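Local atomic coordinates of L-iditol 2-dehydrogenase (Clostridium scindens, PDB entry 4OH1), a protein that probably oxidises L-iditol or related polyols with NAD+ as a zinc-dependent member of the medium-chain alcohol dehydrogenase family. Residues Gly250-Leu259 with Tyr270-Pro281; Leu155-Ala166 with Leu185-Ala193. All coordinates share one frame; numbering follows the deposited sequence.

Contact 1: Gly250-Leu259 with Tyr270-Pro281; sequences GATAAAKLGL and YFAMYGKDPILP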
loop_
_atom_site.group_PDB
_atom_site.type_symbol
_atom_site.label_atom_id
_atom_site.label_comp_id
_atom_site.label_asym_id
_atom_site.label_seq_id
_atom_site.Cartn_x
_atom_site.Cartn_y
_atom_site.Cartn_z
ATOM N N GLY A 250 20.083 11.908 15.709
ATOM C CA GLY A 250 20.474 10.922 16.704
ATOM C C GLY A 250 20.398 11.457 18.121
ATOM O O GLY A 250 20.871 10.825 19.051
ATOM N N ALA A 251 19.829 12.635 18.299
ATOM C CA ALA A 251 19.711 13.247 19.627
ATOM C C ALA A 251 18.288 13.086 20.117
ATOM O O ALA A 251 17.341 13.178 19.338
ATOM C CB ALA A 251 20.054 14.701 19.551
ATOM N N THR A 252 18.131 12.880 21.413
ATOM C CA THR A 252 16.818 12.622 21.966
ATOM C C THR A 252 15.957 13.863 22.037
ATOM O O THR A 252 14.743 13.757 21.932
ATOM C CB THR A 252 16.864 11.969 23.369
ATOM O OG1 THR A 252 17.462 12.852 24.318
ATOM C CG2 THR A 252 17.645 10.643 23.320
ATOM N N ALA A 253 16.546 15.041 22.217
ATOM C CA ALA A 253 15.716 16.270 22.155
ATOM C C ALA A 253 15.080 16.523 20.749
ATOM O O ALA A 253 13.919 16.916 20.650
ATOM C CB ALA A 253 16.523 17.486 22.598
ATOM N N ALA A 254 15.850 16.301 19.681
ATOM C CA ALA A 254 15.327 16.434 18.315
ATOM C C ALA A 254 14.250 15.370 18.110
ATOM O O ALA A 254 13.216 15.608 17.514
ATOM C CB ALA A 254 16.441 16.243 17.292
ATOM N N ALA A 255 14.489 14.184 18.641
ATOM C CA ALA A 255 13.508 13.138 18.504
ATOM C C ALA A 255 12.200 13.453 19.150
ATOM O O ALA A 255 11.144 13.188 18.590
ATOM C CB ALA A 255 14.082 11.828 19.057
ATOM N N LYS A 256 12.249 13.959 20.371
ATOM C CA LYS A 256 11.040 14.381 21.045
ATOM C C LYS A 256 10.368 15.547 20.312
ATOM O O LYS A 256 9.145 15.601 20.185
ATOM C CB LYS A 256 11.341 14.782 22.478
ATOM C CG LYS A 256 10.102 15.145 23.249
ATOM C CD LYS A 256 10.420 15.890 24.568
ATOM C CE LYS A 256 9.160 16.428 25.167
ATOM N NZ LYS A 256 9.411 17.131 26.345
ATOM N N LEU A 257 11.147 16.506 19.856
ATOM C CA LEU A 257 10.564 17.643 19.132
ATOM C C LEU A 257 9.858 17.162 17.819
ATOM O O LEU A 257 8.737 17.546 17.476
ATOM C CB LEU A 257 11.666 18.654 18.815
ATOM C CG LEU A 257 11.253 19.822 17.919
ATOM C CD1 LEU A 257 10.136 20.613 18.496
ATOM C CD2 LEU A 257 12.470 20.692 17.631
ATOM N N GLY A 258 10.513 16.260 17.124
ATOM C CA GLY A 258 9.902 15.595 15.999
ATOM C C GLY A 258 8.531 15.030 16.280
ATOM O O GLY A 258 7.588 15.268 15.518
ATOM N N LEU A 259 8.401 14.282 17.362
ATOM C CA LEU A 259 7.102 13.680 17.680
ATOM C C LEU A 259 6.063 14.768 17.931
ATOM O O LEU A 259 4.895 14.672 17.511
ATOM C CB LEU A 259 7.229 12.760 18.894
ATOM C CG LEU A 259 6.024 11.923 19.294
ATOM C CD1 LEU A 259 5.618 10.962 18.212
ATOM C CD2 LEU A 259 6.384 11.147 20.584
ATOM N N TYR A 270 12.663 7.484 12.488
ATOM C CA TYR A 270 13.860 7.606 13.293
ATOM C C TYR A 270 14.894 6.692 12.701
ATOM O O TYR A 270 14.866 5.498 12.897
ATOM C CB TYR A 270 13.531 7.261 14.759
ATOM C CG TYR A 270 12.583 8.262 15.361
ATOM C CD1 TYR A 270 13.035 9.439 15.935
ATOM C CD2 TYR A 270 11.216 8.060 15.312
ATOM C CE1 TYR A 270 12.134 10.391 16.485
ATOM C CE2 TYR A 270 10.325 8.992 15.832
ATOM C CZ TYR A 270 10.790 10.143 16.437
ATOM O OH TYR A 270 9.874 11.050 16.897
ATOM N N PHE A 271 15.780 7.279 11.930
ATOM C CA PHE A 271 16.794 6.548 11.150
ATOM C C PHE A 271 18.236 6.804 11.568
ATOM O O PHE A 271 19.141 6.186 11.036
ATOM C CB PHE A 271 16.641 6.872 9.628
ATOM C CG PHE A 271 16.930 8.286 9.266
ATOM C CD1 PHE A 271 15.937 9.243 9.286
ATOM C CD2 PHE A 271 18.188 8.664 8.825
ATOM C CE1 PHE A 271 16.210 10.595 8.931
ATOM C CE2 PHE A 271 18.469 10.019 8.476
ATOM C CZ PHE A 271 17.482 10.971 8.534
ATOM N N ALA A 272 18.453 7.746 12.483
ATOM C CA ALA A 272 19.778 8.010 12.990
ATOM C C ALA A 272 20.265 6.857 13.859
ATOM O O ALA A 272 19.500 6.007 14.310
ATOM C CB ALA A 272 19.778 9.278 13.773
HETATM N N MSE A 273 21.567 6.819 14.067
HETATM C CA MSE A 273 22.151 5.975 15.108
HETATM C C MSE A 273 22.111 6.751 16.413
HETATM O O MSE A 273 22.638 7.864 16.485
HETATM C CB MSE A 273 23.605 5.721 14.794
HETATM C CG MSE A 273 23.872 4.566 13.890
HETATM SE SE MSE A 273 25.650 4.098 14.404
HETATM C CE MSE A 273 25.200 3.494 16.248
ATOM N N TYR A 274 21.492 6.191 17.438
ATOM C CA TYR A 274 21.305 6.923 18.699
ATOM C C TYR A 274 22.413 6.565 19.733
ATOM O O TYR A 274 23.096 5.544 19.628
ATOM C CB TYR A 274 19.846 6.724 19.189
ATOM C CG TYR A 274 18.839 7.360 18.214
ATOM C CD1 TYR A 274 18.380 6.675 17.096
ATOM C CD2 TYR A 274 18.409 8.672 18.385
ATOM C CE1 TYR A 274 17.505 7.274 16.200
ATOM C CE2 TYR A 274 17.545 9.273 17.484
ATOM C CZ TYR A 274 17.107 8.582 16.398
ATOM O OH TYR A 274 16.300 9.216 15.495
ATOM N N GLY A 275 22.614 7.445 20.698
ATOM C CA GLY A 275 23.646 7.269 21.727
ATOM C C GLY A 275 23.108 6.693 23.030
ATOM O O GLY A 275 22.210 5.841 23.008
ATOM N N LYS A 276 23.654 7.158 24.161
ATOM C CA LYS A 276 23.216 6.677 25.492
ATOM C C LYS A 276 21.836 7.255 25.924
ATOM O O LYS A 276 21.402 8.354 25.493
ATOM C CB LYS A 276 24.297 6.925 26.577
ATOM C CG LYS A 276 24.234 8.280 27.273
ATOM C CD LYS A 276 25.396 8.532 28.220
ATOM C CE LYS A 276 25.734 10.043 28.247
ATOM N NZ LYS A 276 26.201 10.606 29.562
ATOM N N ASP A 277 21.141 6.484 26.756
ATOM C CA ASP A 277 19.805 6.843 27.247
ATOM C C ASP A 277 18.917 7.307 26.076
ATOM O O ASP A 277 18.332 8.391 26.126
ATOM C CB ASP A 277 19.876 7.934 28.350
ATOM C CG ASP A 277 20.925 7.618 29.483
ATOM O OD1 ASP A 277 20.918 6.483 30.023
ATOM O OD2 ASP A 277 21.730 8.526 29.844
ATOM N N PRO A 278 18.834 6.496 25.001
ATOM C CA PRO A 278 18.093 6.976 23.835
ATOM C C PRO A 278 16.587 6.679 23.929
ATOM O O PRO A 278 16.068 5.924 23.108
ATOM C CB PRO A 278 18.747 6.214 22.687
ATOM C CG PRO A 278 19.093 4.917 23.276
ATOM C CD PRO A 278 19.429 5.166 24.759
ATOM N N ILE A 279 15.905 7.285 24.911
ATOM C CA ILE A 279 14.477 7.068 25.175
ATOM C C ILE A 279 13.613 8.162 24.580
ATOM O O ILE A 279 13.908 9.326 24.744
ATOM C CB ILE A 279 14.169 6.918 26.649
ATOM C CG1 ILE A 279 15.101 5.899 27.255
ATOM C CG2 ILE A 279 12.709 6.540 26.881
ATOM C CD1 ILE A 279 15.059 4.559 26.548
ATOM N N LEU A 280 12.613 7.734 23.786
ATOM C CA LEU A 280 11.496 8.552 23.350
ATOM C C LEU A 280 10.249 8.140 24.150
ATOM O O LEU A 280 9.705 7.048 23.968
ATOM C CB LEU A 280 11.252 8.351 21.866
ATOM C CG LEU A 280 10.142 9.194 21.272
ATOM C CD1 LEU A 280 10.526 10.660 21.242
ATOM C CD2 LEU A 280 9.888 8.717 19.913
ATOM N N PRO A 281 9.797 9.011 25.050
ATOM C CA PRO A 281 8.600 8.710 25.792
ATOM C C PRO A 281 7.417 8.980 24.905
ATOM O O PRO A 281 7.273 10.089 24.380
ATOM C CB PRO A 281 8.633 9.708 26.946
ATOM C CG PRO A 281 9.986 10.245 26.938
ATOM C CD PRO A 281 10.418 10.243 25.543
#

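Contact 2: Leu155-Ala166 with Leu185-Ala193; sequences LVEPLTVALSSA and LGMMLVQLA. With ZN (zinc ion), chain B.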
loop_
_atom_site.group_PDB
_atom_site.type_symbol
_atom_site.label_atom_id
_atom_site.label_comp_id
_atom_site.label_asym_id
_atom_site.label_seq_id
_atom_site.Cartn_x
_atom_site.Cartn_y
_atom_site.Cartn_z
ATOM N N LEU A 155 28.117 8.863 -3.616
ATOM C CA LEU A 155 27.031 9.073 -2.643
ATOM C C LEU A 155 25.861 8.174 -2.879
ATOM O O LEU A 155 24.844 8.384 -2.243
ATOM C CB LEU A 155 26.563 10.536 -2.596
ATOM C CG LEU A 155 27.453 11.293 -1.606
ATOM C CD1 LEU A 155 28.960 11.169 -1.888
ATOM C CD2 LEU A 155 27.051 12.726 -1.727
ATOM N N VAL A 156 25.974 7.164 -3.742
ATOM C CA VAL A 156 24.868 6.238 -3.938
ATOM C C VAL A 156 24.363 5.585 -2.684
ATOM O O VAL A 156 23.103 5.430 -2.509
ATOM C CB VAL A 156 25.147 5.175 -5.014
ATOM C CG1 VAL A 156 24.149 4.050 -4.967
ATOM C CG2 VAL A 156 25.085 5.801 -6.404
ATOM N N GLU A 157 25.253 5.188 -1.788
ATOM C CA GLU A 157 24.802 4.414 -0.622
ATOM C C GLU A 157 24.056 5.324 0.353
ATOM O O GLU A 157 23.000 4.959 0.848
ATOM C CB GLU A 157 25.931 3.656 0.086
ATOM C CG GLU A 157 25.462 2.776 1.310
ATOM C CD GLU A 157 25.298 3.570 2.588
ATOM O OE1 GLU A 157 25.914 4.655 2.672
ATOM O OE2 GLU A 157 24.511 3.179 3.489
ATOM N N PRO A 158 24.597 6.486 0.664
ATOM C CA PRO A 158 23.788 7.293 1.567
ATOM C C PRO A 158 22.443 7.739 0.956
ATOM O O PRO A 158 21.463 7.834 1.689
ATOM C CB PRO A 158 24.673 8.472 1.909
ATOM C CG PRO A 158 25.741 8.464 0.960
ATOM C CD PRO A 158 25.923 7.043 0.507
ATOM N N LEU A 159 22.389 7.951 -0.358
ATOM C CA LEU A 159 21.099 8.204 -1.036
ATOM C C LEU A 159 20.130 7.062 -0.833
ATOM O O LEU A 159 18.940 7.318 -0.641
ATOM C CB LEU A 159 21.269 8.531 -2.495
ATOM C CG LEU A 159 20.073 9.129 -3.228
ATOM C CD1 LEU A 159 19.702 10.554 -2.641
ATOM C CD2 LEU A 159 20.421 9.269 -4.656
ATOM N N THR A 160 20.592 5.805 -0.822
ATOM C CA THR A 160 19.671 4.732 -0.490
ATOM C C THR A 160 19.046 4.844 0.904
ATOM O O THR A 160 17.929 4.389 1.125
ATOM C CB THR A 160 20.294 3.325 -0.567
ATOM O OG1 THR A 160 21.295 3.166 0.463
ATOM C CG2 THR A 160 20.912 3.041 -1.957
ATOM N N VAL A 161 19.823 5.296 1.883
ATOM C CA VAL A 161 19.314 5.511 3.201
ATOM C C VAL A 161 18.285 6.651 3.218
ATOM O O VAL A 161 17.243 6.577 3.824
ATOM C CB VAL A 161 20.464 5.849 4.174
ATOM C CG1 VAL A 161 19.892 6.212 5.529
ATOM C CG2 VAL A 161 21.388 4.650 4.351
ATOM N N ALA A 162 18.596 7.718 2.518
ATOM C CA ALA A 162 17.690 8.798 2.407
ATOM C C ALA A 162 16.415 8.400 1.666
ATOM O O ALA A 162 15.306 8.777 2.113
ATOM C CB ALA A 162 18.377 9.951 1.738
ATOM N N LEU A 163 16.545 7.631 0.579
ATOM C CA LEU A 163 15.383 7.160 -0.147
ATOM C C LEU A 163 14.510 6.280 0.713
ATOM O O LEU A 163 13.292 6.416 0.665
ATOM C CB LEU A 163 15.763 6.380 -1.421
ATOM C CG LEU A 163 16.203 7.240 -2.585
ATOM C CD1 LEU A 163 17.041 6.441 -3.533
ATOM C CD2 LEU A 163 15.038 7.769 -3.342
ATOM N N SER A 164 15.091 5.376 1.487
ATOM C CA SER A 164 14.281 4.504 2.335
ATOM C C SER A 164 13.516 5.228 3.428
ATOM O O SER A 164 12.422 4.842 3.766
ATOM C CB SER A 164 15.141 3.478 3.070
ATOM O OG SER A 164 15.883 2.788 2.106
ATOM N N SER A 165 14.168 6.198 4.027
ATOM C CA SER A 165 13.595 7.006 5.055
ATOM C C SER A 165 12.474 7.865 4.467
ATOM O O SER A 165 11.393 7.931 5.033
ATOM C CB SER A 165 14.701 7.897 5.680
ATOM O OG SER A 165 15.651 7.033 6.325
ATOM N N ALA A 166 12.682 8.454 3.306
ATOM C CA ALA A 166 11.629 9.246 2.681
ATOM C C ALA A 166 10.430 8.403 2.366
ATOM O O ALA A 166 9.304 8.814 2.603
ATOM C CB ALA A 166 12.096 9.961 1.437
ATOM N N LEU A 185 22.807 13.727 4.969
ATOM C CA LEU A 185 21.544 13.001 4.788
ATOM C C LEU A 185 20.341 13.951 4.794
ATOM O O LEU A 185 19.400 13.781 4.025
ATOM C CB LEU A 185 21.331 11.959 5.874
ATOM C CG LEU A 185 22.059 10.650 5.690
ATOM C CD1 LEU A 185 21.624 9.645 6.798
ATOM C CD2 LEU A 185 21.868 10.047 4.277
ATOM N N GLY A 186 20.398 14.933 5.681
ATOM C CA GLY A 186 19.432 15.997 5.737
ATOM C C GLY A 186 19.252 16.702 4.415
ATOM O O GLY A 186 18.126 16.936 3.998
HETATM N N MSE A 187 20.362 17.057 3.763
HETATM C CA MSE A 187 20.311 17.801 2.521
HETATM C C MSE A 187 19.754 16.890 1.441
HETATM O O MSE A 187 18.946 17.287 0.627
HETATM C CB MSE A 187 21.687 18.296 2.116
HETATM C CG MSE A 187 22.295 19.340 3.048
HETATM SE SE MSE A 187 21.052 20.845 3.424
HETATM C CE MSE A 187 20.167 20.196 5.039
HETATM N N MSE A 188 20.116 15.635 1.446
HETATM C CA MSE A 188 19.516 14.705 0.482
HETATM C C MSE A 188 17.992 14.538 0.696
HETATM O O MSE A 188 17.259 14.424 -0.271
HETATM C CB MSE A 188 20.168 13.327 0.563
HETATM C CG MSE A 188 21.638 13.384 0.241
HETATM SE SE MSE A 188 22.570 11.627 0.221
HETATM C CE MSE A 188 24.148 12.286 1.232
ATOM N N LEU A 189 17.549 14.468 1.949
ATOM C CA LEU A 189 16.111 14.441 2.249
ATOM C C LEU A 189 15.408 15.738 1.783
ATOM O O LEU A 189 14.284 15.698 1.326
ATOM C CB LEU A 189 15.871 14.213 3.713
ATOM C CG LEU A 189 16.195 12.777 4.136
ATOM C CD1 LEU A 189 16.202 12.706 5.651
ATOM C CD2 LEU A 189 15.201 11.781 3.535
ATOM N N VAL A 190 16.061 16.874 1.874
ATOM C CA VAL A 190 15.447 18.084 1.370
ATOM C C VAL A 190 15.165 17.900 -0.129
ATOM O O VAL A 190 14.039 18.143 -0.616
ATOM C CB VAL A 190 16.275 19.351 1.609
ATOM C CG1 VAL A 190 15.744 20.507 0.819
ATOM C CG2 VAL A 190 16.274 19.730 3.100
ATOM N N GLN A 191 16.173 17.475 -0.873
ATOM C CA GLN A 191 16.036 17.315 -2.318
ATOM C C GLN A 191 15.003 16.261 -2.660
ATOM O O GLN A 191 14.215 16.451 -3.593
ATOM C CB GLN A 191 17.365 17.023 -2.974
ATOM C CG GLN A 191 18.324 18.229 -2.889
ATOM C CD GLN A 191 19.526 18.152 -3.802
ATOM O OE1 GLN A 191 19.466 17.529 -4.854
ATOM N NE2 GLN A 191 20.597 18.859 -3.444
ATOM N N LEU A 192 15.002 15.167 -1.913
ATOM C CA LEU A 192 14.060 14.107 -2.136
ATOM C C LEU A 192 12.659 14.465 -1.722
ATOM O O LEU A 192 11.705 13.940 -2.328
ATOM C CB LEU A 192 14.469 12.814 -1.412
ATOM C CG LEU A 192 15.680 12.068 -1.943
ATOM C CD1 LEU A 192 15.974 10.959 -1.033
ATOM C CD2 LEU A 192 15.483 11.558 -3.362
ATOM N N ALA A 193 12.511 15.305 -0.698
ATOM C CA ALA A 193 11.175 15.764 -0.311
ATOM C C ALA A 193 10.634 16.622 -1.444
ATOM O O ALA A 193 9.488 16.466 -1.787
ATOM C CB ALA A 193 11.165 16.538 0.978
HETATM ZN ZN ZN B . 26.582 5.593 4.425
HETATM O O HOH W 1 25.179 4.110 5.664
HETATM O O HOH W 2 24.662 6.862 5.073
#

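Contact 1: Gly250-Leu259 with Tyr270-Pro281
Tyr270 reaches across to Ala255 and makes the one hydrogen bond between the two segments. Its CG stands anti to the carbonyl carbon (chi1 -66°), which brings the ring up under the first turns of helix 252-259. CB and CG serve as the stem; CD1 passes 4.1 Å from Ala255 CB, and CE1 lies closer, 3.5 Å from the same methyl. CE1 and CZ both also approach Ala255 O, and OH gives its proton to Ala255 O at 3.0 Å, with a C=O...O angle of 141° and the donor tilted 23° from the carbonyl plane. That oxygen also accepts the helical bond from Leu259 N, which arrives from the opposite face, so two donors grip it. Beyond the hydroxyl, Leu259 CB is 3.7 Å from Tyr270 OH.

Leu280 packs against the same turn from the strand, its CD1 3.7 Å from Ala255 O and also touching Lys256 CA and Leu259 CD2. At the other end, Gly250 CA lies 3.8 Å from Met273 O, and Ala272 CB is 3.3 Å from Gly250 N. The Tyr274 ring lies obliquely by the glycine, CD2 3.3 Å from Gly250 O. Thr252 rests its CG2 on Pro278 CA, at the centre of an inverse gamma turn.

Helix 252-261 follows strand 242-247 of the parallel, Rossmann-type sheet, and Glu247 of that strand bonds Gly250 N. Tyr270 ends strand 266-270 next door, while Ile279, Leu280 and Pro281 pair antiparallel with a strand of the second subunit, so this contact lies beside a sheet that continues across the interface.

Contact 2: Leu155-Ala166 with Leu185-Ala193
Ala162 drops into the surface of helix 185-193 as a knob into a hole made by Leu185, Met188, Leu189 and Leu192, and the packing is tightest around it. Its CB is 3.8 Å from Leu192 CD1 and 4.0 Å from Met188 CB, while Leu189 CD2 comes within 3.3 Å of Ala162 O. The helix axes approach to 9.3 Å, crossing at -56°, with Ala162 and Leu189 as the nearest CA pair. On the flank toward the third subunit, Leu192 CD1 lies against the backbone at Leu163 N, and its CD2 meets Leu163 CD2 at 3.8 Å, the two side chains crossing at about a right angle.

Helix 184-194 is the one that follows the first strand of the Rossmann-type domain, 176-180, through a glycine-rich turn, with Gly186, the last glycine of a GxGxxG pattern consistent with dinucleotide binding, already in the helix. Helix 156-168 lies across it and carries the zinc ligand Glu157 on a different side.

At the start of helix 156-166 the outlying contacts are longer, though Leu185 CD2 still comes close to Pro158 O. Met188, a selenomethionine, is bent by rotation about its CG-SE bond (chi3 -136°), so that CE reaches Pro158 CB at 3.9 Å and Leu155 CD2 at 4.2 Å. Outermost is Leu185, whose CD1 touches Val161 CG1 where both residues are partly exposed. Glu157 takes no part in this packing: OE1 binds the zinc ion at 2.1 Å, OE2 accepts a bond from one of the two zinc-bound waters, and His74 and Glu75 supply further ligands.

In the fold
Contact 2 is buried near the centre of the chain and is apolar helix-on-helix packing with no hydrogen bond between its segments; contact 1 lies farther out, sets a helix against a glycine-containing loop with a partly exposed rim, and includes the bond from Tyr270 to Ala255. Each uses a helix following a strand of the one parallel sheet: 252-261 after 242-247 in contact 1, 184-194 after 176-180 in contact 2. Their centres are 19 Å apart, yet Phe271 joins them, its ring packing on Ser165, Leu185 and Leu189. Both border other subunits, contact 1 by its strand and contact 2 by Tyr173 of the third subunit, which is hydrogen-bonded to Leu192 O.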